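Octaprenyl Pyrophosphate Synthase (Helicobacter pylori, PDB 3TC1) probably elongates an allylic diphosphate by successive condensation with isopentenyl diphosphate, building the C40 chain of octaprenyl diphosphate. Local coordinates at residues Lys41-Leu46 / Asn292-Leu298; Ile184-Phe188 / Ala286-Glu290; Asp201-Ile205 / Pro215-Asp219; Phe220-Thr225 / Tyr247-Asp251. Residue numbers count along the deposited sequence, not the author numbering.

Contact 1 of 4, residues Lys41-Leu46 / Asn292-Leu298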
loop_
_atom_site.group_PDB
_atom_site.type_symbol
_atom_site.label_atom_id
_atom_site.label_comp_id
_atom_site.label_asym_id
_atom_site.label_seq_id
_atom_site.Cartn_x
_atom_site.Cartn_y
_atom_site.Cartn_z
ATOM N N LYS B 41 -8.147 -20.893 6.046
ATOM C CA LYS B 41 -8.636 -22.073 6.762
ATOM C C LYS B 41 -9.857 -21.707 7.594
ATOM O O LYS B 41 -10.842 -22.447 7.640
ATOM C CB LYS B 41 -7.547 -22.648 7.676
ATOM C CG LYS B 41 -6.348 -23.251 6.953
ATOM C CD LYS B 41 -5.296 -23.689 7.964
ATOM C CE LYS B 41 -4.113 -24.376 7.307
ATOM N NZ LYS B 41 -3.131 -24.846 8.335
ATOM N N LEU B 42 -9.786 -20.558 8.252
ATOM C CA LEU B 42 -10.895 -20.079 9.065
ATOM C C LEU B 42 -12.121 -19.785 8.207
ATOM O O LEU B 42 -13.239 -20.176 8.552
ATOM C CB LEU B 42 -10.483 -18.813 9.813
ATOM C CG LEU B 42 -9.514 -19.042 10.969
ATOM C CD1 LEU B 42 -9.034 -17.712 11.525
ATOM C CD2 LEU B 42 -10.222 -19.855 12.043
ATOM N N MET B 43 -11.905 -19.094 7.092
ATOM C CA MET B 43 -12.982 -18.733 6.180
ATOM C C MET B 43 -13.571 -19.935 5.447
ATOM O O MET B 43 -14.788 -20.048 5.315
ATOM C CB MET B 43 -12.477 -17.712 5.154
ATOM C CG MET B 43 -12.017 -16.397 5.767
ATOM S SD MET B 43 -11.029 -15.432 4.611
ATOM C CE MET B 43 -12.320 -14.628 3.690
ATOM N N LEU B 44 -12.711 -20.828 4.964
ATOM C CA LEU B 44 -13.175 -22.009 4.240
ATOM C C LEU B 44 -14.079 -22.879 5.108
ATOM O O LEU B 44 -14.917 -23.617 4.592
ATOM C CB LEU B 44 -11.987 -22.845 3.759
ATOM C CG LEU B 44 -11.120 -22.277 2.632
ATOM C CD1 LEU B 44 -9.868 -23.119 2.479
ATOM C CD2 LEU B 44 -11.908 -22.253 1.341
ATOM N N ALA B 45 -13.907 -22.779 6.423
ATOM C CA ALA B 45 -14.685 -23.564 7.377
ATOM C C ALA B 45 -16.171 -23.237 7.379
ATOM O O ALA B 45 -16.972 -23.985 7.949
ATOM C CB ALA B 45 -14.118 -23.384 8.785
ATOM N N LEU B 46 -16.543 -22.120 6.758
ATOM C CA LEU B 46 -17.944 -21.722 6.704
ATOM C C LEU B 46 -18.680 -22.340 5.522
ATOM O O LEU B 46 -19.909 -22.314 5.470
ATOM C CB LEU B 46 -18.071 -20.193 6.648
ATOM C CG LEU B 46 -17.922 -19.470 7.993
ATOM C CD1 LEU B 46 -16.525 -19.701 8.554
ATOM C CD2 LEU B 46 -18.184 -17.983 7.811
ATOM N N ASN B 292 -19.821 -26.169 13.825
ATOM C CA ASN B 292 -18.629 -26.132 12.992
ATOM C C ASN B 292 -17.425 -26.753 13.689
ATOM O O ASN B 292 -16.766 -26.108 14.506
ATOM C CB ASN B 292 -18.329 -24.681 12.613
ATOM C CG ASN B 292 -17.569 -24.570 11.320
ATOM O OD1 ASN B 292 -17.928 -23.779 10.448
ATOM N ND2 ASN B 292 -16.511 -25.361 11.181
ATOM N N LEU B 293 -17.139 -28.005 13.348
ATOM C CA LEU B 293 -16.026 -28.737 13.940
ATOM C C LEU B 293 -14.661 -28.146 13.598
ATOM O O LEU B 293 -13.765 -28.125 14.440
ATOM C CB LEU B 293 -16.072 -30.201 13.496
ATOM C CG LEU B 293 -17.368 -30.953 13.810
ATOM C CD1 LEU B 293 -17.275 -32.376 13.283
ATOM C CD2 LEU B 293 -17.615 -30.948 15.311
ATOM N N ILE B 294 -14.502 -27.675 12.364
ATOM C CA ILE B 294 -13.235 -27.090 11.934
ATOM C C ILE B 294 -12.871 -25.857 12.764
ATOM O O ILE B 294 -11.749 -25.752 13.264
ATOM C CB ILE B 294 -13.267 -26.695 10.436
ATOM C CG1 ILE B 294 -13.440 -27.941 9.562
ATOM C CG2 ILE B 294 -11.974 -25.997 10.056
ATOM C CD1 ILE B 294 -14.791 -28.612 9.689
ATOM N N LEU B 295 -13.815 -24.930 12.909
ATOM C CA LEU B 295 -13.576 -23.714 13.683
ATOM C C LEU B 295 -13.346 -23.994 15.156
ATOM O O LEU B 295 -12.534 -23.325 15.808
ATOM C CB LEU B 295 -14.749 -22.745 13.546
ATOM C CG LEU B 295 -14.957 -22.110 12.171
ATOM C CD1 LEU B 295 -16.007 -21.015 12.292
ATOM C CD2 LEU B 295 -13.645 -21.532 11.652
ATOM N N GLU B 296 -14.088 -24.967 15.682
ATOM C CA GLU B 296 -13.959 -25.337 17.076
ATOM C C GLU B 296 -12.604 -25.977 17.249
ATOM O O GLU B 296 -11.956 -25.751 18.242
ATOM C CB GLU B 296 -15.124 -26.254 17.508
ATOM C CG GLU B 296 -16.405 -25.443 17.795
ATOM C CD GLU B 296 -17.662 -26.285 17.954
ATOM O OE1 GLU B 296 -17.531 -27.432 18.412
ATOM O OE2 GLU B 296 -18.776 -25.795 17.635
ATOM N N LYS B 297 -12.158 -26.715 16.242
ATOM C CA LYS B 297 -10.853 -27.371 16.262
ATOM C C LYS B 297 -9.743 -26.323 16.323
ATOM O O LYS B 297 -8.834 -26.413 17.149
ATOM C CB LYS B 297 -10.694 -28.228 15.000
ATOM C CG LYS B 297 -9.366 -28.945 14.831
ATOM C CD LYS B 297 -9.178 -30.069 15.838
ATOM C CE LYS B 297 -8.097 -31.053 15.385
ATOM N NZ LYS B 297 -6.802 -30.377 15.104
ATOM N N LEU B 298 -9.831 -25.329 15.443
ATOM C CA LEU B 298 -8.836 -24.259 15.377
ATOM C C LEU B 298 -8.835 -23.348 16.603
ATOM O O LEU B 298 -7.779 -22.890 17.042
ATOM C CB LEU B 298 -9.059 -23.413 14.119
ATOM C CG LEU B 298 -8.882 -24.128 12.777
ATOM C CD1 LEU B 298 -9.420 -23.265 11.647
ATOM C CD2 LEU B 298 -7.412 -24.450 12.567
#

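Contact 2 of 4, residues Ile184-Phe188 / Ala286-Glu290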
loop_
_atom_site.group_PDB
_atom_site.type_symbol
_atom_site.label_atom_id
_atom_site.label_comp_id
_atom_site.label_asym_id
_atom_site.label_seq_id
_atom_site.Cartn_x
_atom_site.Cartn_y
_atom_site.Cartn_z
ATOM N N ILE B 184 -22.450 -13.473 14.236
ATOM C CA ILE B 184 -21.900 -14.626 14.930
ATOM C C ILE B 184 -20.452 -14.882 14.541
ATOM O O ILE B 184 -19.588 -15.052 15.401
ATOM C CB ILE B 184 -22.717 -15.912 14.631
ATOM C CG1 ILE B 184 -24.099 -15.805 15.277
ATOM C CG2 ILE B 184 -21.958 -17.127 15.135
ATOM C CD1 ILE B 184 -24.997 -16.984 14.985
ATOM N N TYR B 185 -20.182 -14.868 13.243
ATOM C CA TYR B 185 -18.836 -15.122 12.764
ATOM C C TYR B 185 -17.863 -13.961 12.929
ATOM O O TYR B 185 -16.658 -14.178 13.049
ATOM C CB TYR B 185 -18.910 -15.609 11.321
ATOM C CG TYR B 185 -19.556 -16.977 11.246
ATOM C CD1 TYR B 185 -18.846 -18.120 11.614
ATOM C CD2 TYR B 185 -20.897 -17.123 10.889
ATOM C CE1 TYR B 185 -19.452 -19.368 11.635
ATOM C CE2 TYR B 185 -21.516 -18.371 10.908
ATOM C CZ TYR B 185 -20.787 -19.488 11.282
ATOM O OH TYR B 185 -21.388 -20.725 11.303
ATOM N N ALA B 186 -18.374 -12.736 12.946
ATOM C CA ALA B 186 -17.514 -11.580 13.151
ATOM C C ALA B 186 -17.054 -11.666 14.606
ATOM O O ALA B 186 -15.895 -11.401 14.929
ATOM C CB ALA B 186 -18.292 -10.292 12.925
ATOM N N ASP B 187 -17.983 -12.057 15.475
ATOM C CA ASP B 187 -17.710 -12.196 16.899
ATOM C C ASP B 187 -16.681 -13.303 17.126
ATOM O O ASP B 187 -15.757 -13.145 17.926
ATOM C CB ASP B 187 -19.011 -12.515 17.645
ATOM C CG ASP B 187 -18.886 -12.330 19.145
ATOM O OD1 ASP B 187 -18.501 -11.223 19.577
ATOM O OD2 ASP B 187 -19.181 -13.287 19.891
ATOM N N PHE B 188 -16.837 -14.420 16.421
ATOM C CA PHE B 188 -15.891 -15.527 16.538
ATOM C C PHE B 188 -14.526 -15.072 16.033
ATOM O O PHE B 188 -13.496 -15.365 16.639
ATOM C CB PHE B 188 -16.343 -16.728 15.705
ATOM C CG PHE B 188 -15.315 -17.832 15.626
ATOM C CD1 PHE B 188 -15.264 -18.830 16.598
ATOM C CD2 PHE B 188 -14.372 -17.849 14.602
ATOM C CE1 PHE B 188 -14.288 -19.828 16.551
ATOM C CE2 PHE B 188 -13.388 -18.843 14.544
ATOM C CZ PHE B 188 -13.347 -19.834 15.521
ATOM N N ALA B 286 -19.449 -17.973 20.845
ATOM C CA ALA B 286 -20.087 -17.347 19.691
ATOM C C ALA B 286 -20.672 -18.344 18.697
ATOM O O ALA B 286 -21.767 -18.137 18.179
ATOM C CB ALA B 286 -19.088 -16.427 18.981
ATOM N N ILE B 287 -19.946 -19.422 18.425
ATOM C CA ILE B 287 -20.416 -20.425 17.478
ATOM C C ILE B 287 -21.050 -21.640 18.153
ATOM O O ILE B 287 -21.158 -22.708 17.548
ATOM C CB ILE B 287 -19.266 -20.908 16.576
ATOM C CG1 ILE B 287 -18.186 -21.583 17.425
ATOM C CG2 ILE B 287 -18.693 -19.724 15.799
ATOM C CD1 ILE B 287 -17.066 -22.219 16.616
ATOM N N LYS B 288 -21.470 -21.470 19.402
ATOM C CA LYS B 288 -22.101 -22.546 20.161
ATOM C C LYS B 288 -23.281 -23.077 19.352
ATOM O O LYS B 288 -23.413 -24.285 19.138
ATOM C CB LYS B 288 -22.602 -22.011 21.507
ATOM C CG LYS B 288 -22.441 -22.962 22.685
ATOM C CD LYS B 288 -20.972 -23.189 23.013
ATOM C CE LYS B 288 -20.791 -23.779 24.404
ATOM N NZ LYS B 288 -21.220 -22.826 25.469
ATOM N N GLY B 289 -24.129 -22.159 18.896
ATOM C CA GLY B 289 -25.294 -22.533 18.115
ATOM C C GLY B 289 -24.972 -23.391 16.907
ATOM O O GLY B 289 -25.573 -24.447 16.711
ATOM N N GLU B 290 -24.024 -22.938 16.093
ATOM C CA GLU B 290 -23.627 -23.677 14.901
ATOM C C GLU B 290 -22.956 -24.973 15.336
ATOM O O GLU B 290 -22.806 -25.228 16.531
ATOM C CB GLU B 290 -22.650 -22.844 14.067
ATOM C CG GLU B 290 -22.957 -21.351 14.053
ATOM C CD GLU B 290 -24.315 -21.023 13.459
ATOM O OE1 GLU B 290 -24.719 -19.843 13.527
ATOM O OE2 GLU B 290 -24.977 -21.935 12.922
#

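Contact 3 of 4, residues Asp201-Ile205 / Pro215-Asp219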
loop_
_atom_site.group_PDB
_atom_site.type_symbol
_atom_site.label_atom_id
_atom_site.label_comp_id
_atom_site.label_asym_id
_atom_site.label_seq_id
_atom_site.Cartn_x
_atom_site.Cartn_y
_atom_site.Cartn_z
ATOM N N ASP B 201 2.405 -13.613 20.904
ATOM C CA ASP B 201 3.318 -12.820 21.722
ATOM C C ASP B 201 3.915 -13.720 22.801
ATOM O O ASP B 201 5.072 -13.564 23.194
ATOM C CB ASP B 201 2.578 -11.650 22.381
ATOM C CG ASP B 201 2.207 -10.555 21.389
ATOM O OD1 ASP B 201 2.616 -10.656 20.210
ATOM O OD2 ASP B 201 1.515 -9.587 21.794
ATOM N N LEU B 202 3.119 -14.673 23.275
ATOM C CA LEU B 202 3.576 -15.589 24.306
ATOM C C LEU B 202 4.687 -16.487 23.754
ATOM O O LEU B 202 5.722 -16.675 24.395
ATOM C CB LEU B 202 2.397 -16.427 24.815
ATOM C CG LEU B 202 2.653 -17.360 26.001
ATOM C CD1 LEU B 202 3.234 -16.569 27.162
ATOM C CD2 LEU B 202 1.349 -18.032 26.413
ATOM N N LEU B 203 4.478 -17.020 22.553
ATOM C CA LEU B 203 5.453 -17.893 21.909
ATOM C C LEU B 203 6.781 -17.213 21.578
ATOM O O LEU B 203 7.758 -17.879 21.227
ATOM C CB LEU B 203 4.849 -18.515 20.649
ATOM C CG LEU B 203 3.763 -19.555 20.944
ATOM C CD1 LEU B 203 3.134 -20.044 19.646
ATOM C CD2 LEU B 203 4.382 -20.715 21.723
ATOM N N ASP B 204 6.826 -15.890 21.696
ATOM C CA ASP B 204 8.061 -15.170 21.427
ATOM C C ASP B 204 8.989 -15.290 22.620
ATOM O O ASP B 204 10.213 -15.202 22.485
ATOM C CB ASP B 204 7.797 -13.683 21.188
ATOM C CG ASP B 204 9.080 -12.901 20.894
ATOM O OD1 ASP B 204 9.729 -13.170 19.861
ATOM O OD2 ASP B 204 9.446 -12.016 21.692
ATOM N N ILE B 205 8.408 -15.498 23.795
ATOM C CA ILE B 205 9.218 -15.570 25.004
ATOM C C ILE B 205 9.155 -16.859 25.800
ATOM O O ILE B 205 9.709 -16.940 26.893
ATOM C CB ILE B 205 8.891 -14.383 25.937
ATOM C CG1 ILE B 205 7.379 -14.298 26.192
ATOM C CG2 ILE B 205 9.391 -13.096 25.310
ATOM C CD1 ILE B 205 6.862 -15.262 27.244
ATOM N N PRO B 215 12.590 -20.064 21.759
ATOM C CA PRO B 215 11.805 -18.856 21.481
ATOM C C PRO B 215 12.698 -17.768 20.880
ATOM O O PRO B 215 13.847 -17.602 21.293
ATOM C CB PRO B 215 11.239 -18.487 22.856
ATOM C CG PRO B 215 12.254 -19.062 23.816
ATOM C CD PRO B 215 12.556 -20.400 23.192
ATOM N N ASN B 216 12.174 -17.038 19.900
ATOM C CA ASN B 216 12.947 -15.995 19.231
ATOM C C ASN B 216 13.332 -14.806 20.103
ATOM O O ASN B 216 14.383 -14.208 19.892
ATOM C CB ASN B 216 12.192 -15.448 18.012
ATOM C CG ASN B 216 11.890 -16.514 16.971
ATOM O OD1 ASN B 216 12.692 -17.416 16.729
ATOM N ND2 ASN B 216 10.733 -16.396 16.333
ATOM N N PHE B 217 12.487 -14.462 21.071
ATOM C CA PHE B 217 12.738 -13.293 21.915
ATOM C C PHE B 217 13.066 -12.105 21.013
ATOM O O PHE B 217 14.091 -11.432 21.167
ATOM C CB PHE B 217 13.876 -13.550 22.909
ATOM C CG PHE B 217 13.402 -14.063 24.243
ATOM C CD1 PHE B 217 13.151 -15.414 24.436
ATOM C CD2 PHE B 217 13.164 -13.178 25.294
ATOM C CE1 PHE B 217 12.670 -15.881 25.656
ATOM C CE2 PHE B 217 12.682 -13.633 26.518
ATOM C CZ PHE B 217 12.433 -14.989 26.700
ATOM N N SER B 218 12.168 -11.861 20.063
ATOM C CA SER B 218 12.321 -10.781 19.098
ATOM C C SER B 218 11.581 -9.498 19.469
ATOM O O SER B 218 12.005 -8.406 19.096
ATOM C CB SER B 218 11.807 -11.232 17.724
ATOM O OG SER B 218 12.439 -12.425 17.285
ATOM N N ASP B 219 10.482 -9.633 20.203
ATOM C CA ASP B 219 9.647 -8.484 20.538
ATOM C C ASP B 219 10.215 -7.337 21.370
ATOM O O ASP B 219 10.286 -6.210 20.884
ATOM C CB ASP B 219 8.324 -8.970 21.154
ATOM C CG ASP B 219 7.516 -9.837 20.191
ATOM O OD1 ASP B 219 7.744 -9.739 18.961
ATOM O OD2 ASP B 219 6.649 -10.606 20.655
HETATM O O HOH W 1 6.334 -11.162 23.325
HETATM O O HOH W 2 4.883 -11.297 18.976
HETATM O O HOH W 3 9.449 -17.624 19.060
HETATM O O HOH W 4 8.706 -14.171 17.717
#

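Contact 4 of 4, residues Phe220-Thr225 / Tyr247-Asp251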
loop_
_atom_site.group_PDB
_atom_site.type_symbol
_atom_site.label_atom_id
_atom_site.label_comp_id
_atom_site.label_asym_id
_atom_site.label_seq_id
_atom_site.Cartn_x
_atom_site.Cartn_y
_atom_site.Cartn_z
ATOM N N PHE B 220 10.611 -7.599 22.613
ATOM C CA PHE B 220 11.129 -6.527 23.471
ATOM C C PHE B 220 12.375 -5.883 22.859
ATOM O O PHE B 220 12.571 -4.665 22.942
ATOM C CB PHE B 220 11.449 -7.079 24.865
ATOM C CG PHE B 220 11.437 -6.035 25.955
ATOM C CD1 PHE B 220 10.351 -5.170 26.096
ATOM C CD2 PHE B 220 12.494 -5.933 26.853
ATOM C CE1 PHE B 220 10.320 -4.217 27.113
ATOM C CE2 PHE B 220 12.474 -4.987 27.873
ATOM C CZ PHE B 220 11.383 -4.123 28.003
ATOM N N LYS B 221 13.210 -6.717 22.251
ATOM C CA LYS B 221 14.437 -6.268 21.595
ATOM C C LYS B 221 14.112 -5.268 20.487
ATOM O O LYS B 221 14.928 -4.402 20.159
ATOM C CB LYS B 221 15.170 -7.482 21.010
ATOM C CG LYS B 221 16.358 -7.153 20.122
ATOM C CD LYS B 221 17.036 -8.429 19.628
ATOM C CE LYS B 221 16.106 -9.257 18.753
ATOM N NZ LYS B 221 16.729 -10.542 18.337
ATOM N N GLU B 222 12.916 -5.393 19.919
ATOM C CA GLU B 222 12.472 -4.505 18.848
ATOM C C GLU B 222 11.610 -3.346 19.340
ATOM O O GLU B 222 11.081 -2.587 18.532
ATOM C CB GLU B 222 11.681 -5.287 17.797
ATOM C CG GLU B 222 12.505 -6.214 16.928
ATOM C CD GLU B 222 11.672 -6.833 15.822
ATOM O OE1 GLU B 222 11.089 -6.072 15.019
ATOM O OE2 GLU B 222 11.599 -8.079 15.756
ATOM N N GLY B 223 11.444 -3.224 20.654
ATOM C CA GLY B 223 10.653 -2.127 21.184
ATOM C C GLY B 223 9.182 -2.400 21.450
ATOM O O GLY B 223 8.442 -1.487 21.822
ATOM N N LYS B 224 8.742 -3.641 21.269
ATOM C CA LYS B 224 7.341 -3.977 21.510
ATOM C C LYS B 224 7.147 -4.492 22.929
ATOM O O LYS B 224 7.678 -5.543 23.274
ATOM C CB LYS B 224 6.870 -5.056 20.532
ATOM C CG LYS B 224 6.895 -4.643 19.068
ATOM C CD LYS B 224 6.473 -5.800 18.181
ATOM C CE LYS B 224 6.581 -5.440 16.711
ATOM N NZ LYS B 224 6.305 -6.617 15.841
ATOM N N THR B 225 6.401 -3.752 23.751
ATOM C CA THR B 225 6.136 -4.184 25.120
ATOM C C THR B 225 4.847 -5.003 25.096
ATOM O O THR B 225 3.753 -4.471 25.299
ATOM C CB THR B 225 5.963 -2.989 26.082
ATOM O OG1 THR B 225 7.075 -2.093 25.944
ATOM C CG2 THR B 225 5.914 -3.484 27.524
ATOM N N TYR B 247 16.458 -2.582 29.817
ATOM C CA TYR B 247 16.678 -3.624 28.822
ATOM C C TYR B 247 15.853 -3.405 27.556
ATOM O O TYR B 247 15.975 -4.160 26.593
ATOM C CB TYR B 247 16.374 -5.010 29.405
ATOM C CG TYR B 247 17.290 -5.405 30.545
ATOM C CD1 TYR B 247 18.571 -4.853 30.662
ATOM C CD2 TYR B 247 16.885 -6.343 31.500
ATOM C CE1 TYR B 247 19.428 -5.224 31.702
ATOM C CE2 TYR B 247 17.734 -6.721 32.539
ATOM C CZ TYR B 247 19.001 -6.157 32.636
ATOM O OH TYR B 247 19.839 -6.517 33.673
ATOM N N PHE B 248 15.020 -2.369 27.560
ATOM C CA PHE B 248 14.187 -2.051 26.400
ATOM C C PHE B 248 15.076 -1.926 25.156
ATOM O O PHE B 248 16.092 -1.228 25.175
ATOM C CB PHE B 248 13.439 -0.735 26.649
ATOM C CG PHE B 248 12.503 -0.341 25.537
ATOM C CD1 PHE B 248 11.357 -1.086 25.275
ATOM C CD2 PHE B 248 12.766 0.783 24.756
ATOM C CE1 PHE B 248 10.481 -0.719 24.252
ATOM C CE2 PHE B 248 11.892 1.162 23.723
ATOM C CZ PHE B 248 10.751 0.411 23.474
ATOM N N LYS B 249 14.688 -2.619 24.087
ATOM C CA LYS B 249 15.420 -2.618 22.819
ATOM C C LYS B 249 16.867 -3.092 22.882
ATOM O O LYS B 249 17.628 -2.898 21.929
ATOM C CB LYS B 249 15.375 -1.233 22.166
ATOM C CG LYS B 249 14.083 -0.972 21.413
ATOM C CD LYS B 249 14.088 0.382 20.725
ATOM C CE LYS B 249 12.783 0.591 19.961
ATOM N NZ LYS B 249 12.746 1.893 19.251
ATOM N N GLN B 250 17.254 -3.708 23.993
ATOM C CA GLN B 250 18.610 -4.224 24.124
ATOM C C GLN B 250 18.632 -5.669 23.631
ATOM O O GLN B 250 17.594 -6.330 23.577
ATOM C CB GLN B 250 19.080 -4.110 25.572
ATOM C CG GLN B 250 19.098 -2.666 26.039
ATOM C CD GLN B 250 19.641 -1.728 24.970
ATOM O OE1 GLN B 250 20.742 -1.926 24.451
ATOM N NE2 GLN B 250 18.866 -0.701 24.633
ATOM N N ASP B 251 19.812 -6.165 23.281
ATOM C CA ASP B 251 19.922 -7.506 22.714
ATOM C C ASP B 251 21.086 -8.321 23.276
ATOM O O ASP B 251 22.235 -8.121 22.886
ATOM C CB ASP B 251 20.046 -7.349 21.188
ATOM C CG ASP B 251 20.237 -8.667 20.457
ATOM O OD1 ASP B 251 19.869 -9.730 20.997
ATOM O OD2 ASP B 251 20.745 -8.629 19.315
HETATM O O HOH W 5 19.700 -10.002 17.424
#

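Contact 1 of 4, residues Lys41-Leu46 / Asn292-Leu298
Leucines, an isoleucine and one small alanine make most of this join between helix 38-44 and the start of helix 293-301. The main bump is Leu295, whose branched end drops into a hollow formed by Leu42, Ala45 and Leu46: Leu295 CD2 lies 3.4 Å from Ala45 CB and 3.8 Å from Leu42 CD2, while Leu295 CD1 reaches Leu46 CD1 at 4.0 Å. Because Ala45 ends at its methyl, the backbones can come close, with the CA atoms of Ala45 and Ile294 5.9 Å apart; that methyl in turn fits between Leu295 and Ile294, where Ile294 CG2 sits 3.6 Å from Ala45 CB. One turn further along, Leu298 CD1 meets Leu42 CD2 at 3.5 Å. Asn292 occupies the N-cap position of the second helix. Around the pair, Leu44 packs on helix 3-18, Leu42 and Leu46 reach helix 152-177, and Leu295 rests against Tyr185 and Phe188 of helix 182-205, so this is a buried meeting place of N-terminal and C-terminal helices in an all-alpha bundle.

Contact 2 of 4, residues Ile184-Phe188 / Ala286-Glu290
Residues 184-188 form a continuous helical turn, its Phe188 N bonded to Ile184 O at 3.0 Å, and the opposing chain comes off the end of helix 268-286. Ala286 is still helical; Ile287 is the first residue to leave helical angles; the chain then runs through Lys288 and Gly289, and Glu290 comes back to the helix. The closest CA atoms are those of Phe188 and Ala286, 5.6 Å apart, possible because only a methyl stands between them: Ala286 CB lies 3.3 Å from Asp187 OD2 and 4.3 Å from Phe188 CB, and Ala286 O is 3.2 Å from Ile184 CG2. Ile287 meets three residues of the helix: its CG2 lies 3.6 Å from Phe188 CD1 and 4.2 Å from both Tyr185 CE1 and Ile184 CG2. Poorly ordered Glu290 touches Ile184 and Tyr185: its OE1 is 3.2 Å from Ile184 CD1 and its CG 3.2 Å from Tyr185 OH. Phe188 also reaches Leu295 and Ala299 of helix 293-301. This is mainly apolar packing with two carboxylates at its rim, as befits an interhelical connection of the all-alpha polyprenyl synthase fold: the link between helices 268-286 and 293-301 is laid across the beginning of helix 182-205.

Contact 3 of 4, residues Asp201-Ile205 / Pro215-Asp219
Asp204 takes three consecutive backbone amides of the loop, one on its carbonyl and two on its carboxylate. Asp204 O accepts from Phe217 N at 2.8 Å, Ser218 N bonds to Asp204 OD1 at 2.8 Å, and Asp219 N to Asp204 OD2 at 3.0 Å. Water 4 adds a donor to Asp204 OD1 at 2.6 Å and accepts a weak bond from Asn216 ND2 at 3.3 Å; water 3 joins Asn216 N, 2.9 Å away, to Leu203 O at 2.8 Å. In sequence, Asp201 and Asp204 belong to the second aspartate-rich DDxxD motif of trans-prenyltransferases, which in relatives handles diphosphate through magnesium. The side chain of Asp219 lies about 4 Å from the bound magnesium ion, so this is the edge of the probable active site. Acidic groups crowd here: Asp204 OD2 and Asp219 OD2, both acceptors, stand 3.3 Å apart, and Asp201 OD1 and Asp219 OD2 4.1 Å. Two waters bridge Asp201 and Asp219, water 1 donating to Asp201 O and Asp219 OD2, each at 2.7 Å, and water 2 donating to Asp201 OD1 at 2.7 Å and Asp219 OD2 at 2.5 Å. Asp201 OD2 is hydrogen-bonded to Tyr155 OH, and Asp201 OD1 also to Gln197 NE2. On the apolar side, Ile205 CG2 makes a CH-pi contact over the Phe217 ring, 3.8 Å from its centroid.

Contact 4 of 4, residues Phe220-Thr225 / Tyr247-Asp251
Both t at chi1, Phe220 and Phe248 form an offset edge-to-face pair, the edge of Phe248 toward the face of Phe220, centroids 5.7 Å apart and planes at 76°. Phe220 also stacks on Tyr229. Residues 247-250 form a type II beta turn, with Lys249 at its left-handed third position; Lys249 N bonds Phe220 O at 3.2 Å, the same carbonyl that accepts from Gly223 N at 2.9 Å. The Lys249 side chain, m at chi1 and extended thereafter, runs alongside Gly223, its CG 3.6 Å from Gly223 N, and Lys249 NZ makes a weak hydrogen bond to Gly145 O. A side chain on Gly223 would collide with it, and at this residue's phi/psi a CB would also be jammed against Glu222 O, which calls for glycine. Lys221, extended except for p at chi3, reaches Asp251 through water 5, 3.2 Å from Lys221 NZ and 2.6 Å from Asp251 OD2. Gln250 folds back, its NE2 bonding Phe248 O at 2.9 Å. Segment 220-225 carries the Gly-Lys pair found downstream of the second aspartate-rich motif in polyprenyl synthases; the turn between helices 238-246 and 253-265 packs against its first part, Phe220 to Gly223.

Contacts 1 and 2 lie together, their centres 11 Å apart, and touch through Leu46 on Tyr185 and Leu295 on Phe188; contact 1 is the more buried, and both rely on apolar packing. Contacts 3 and 4 form a second pair, also 11 Å apart, probably joined by a hydrogen bond from Lys224 N to Asp219 O at 3.0 Å. There polar bonds and ordered water take over, most strongly in contact 3 beside the magnesium, whereas contact 4 mixes an aromatic pair with exposed, charged residues. Helix 182-205 serves contacts 2 and 3, whose centres are 30 Å apart. Along the chain, contacts 3 and 4 follow in series within the span closed by contact 2, itself nested inside contact 1.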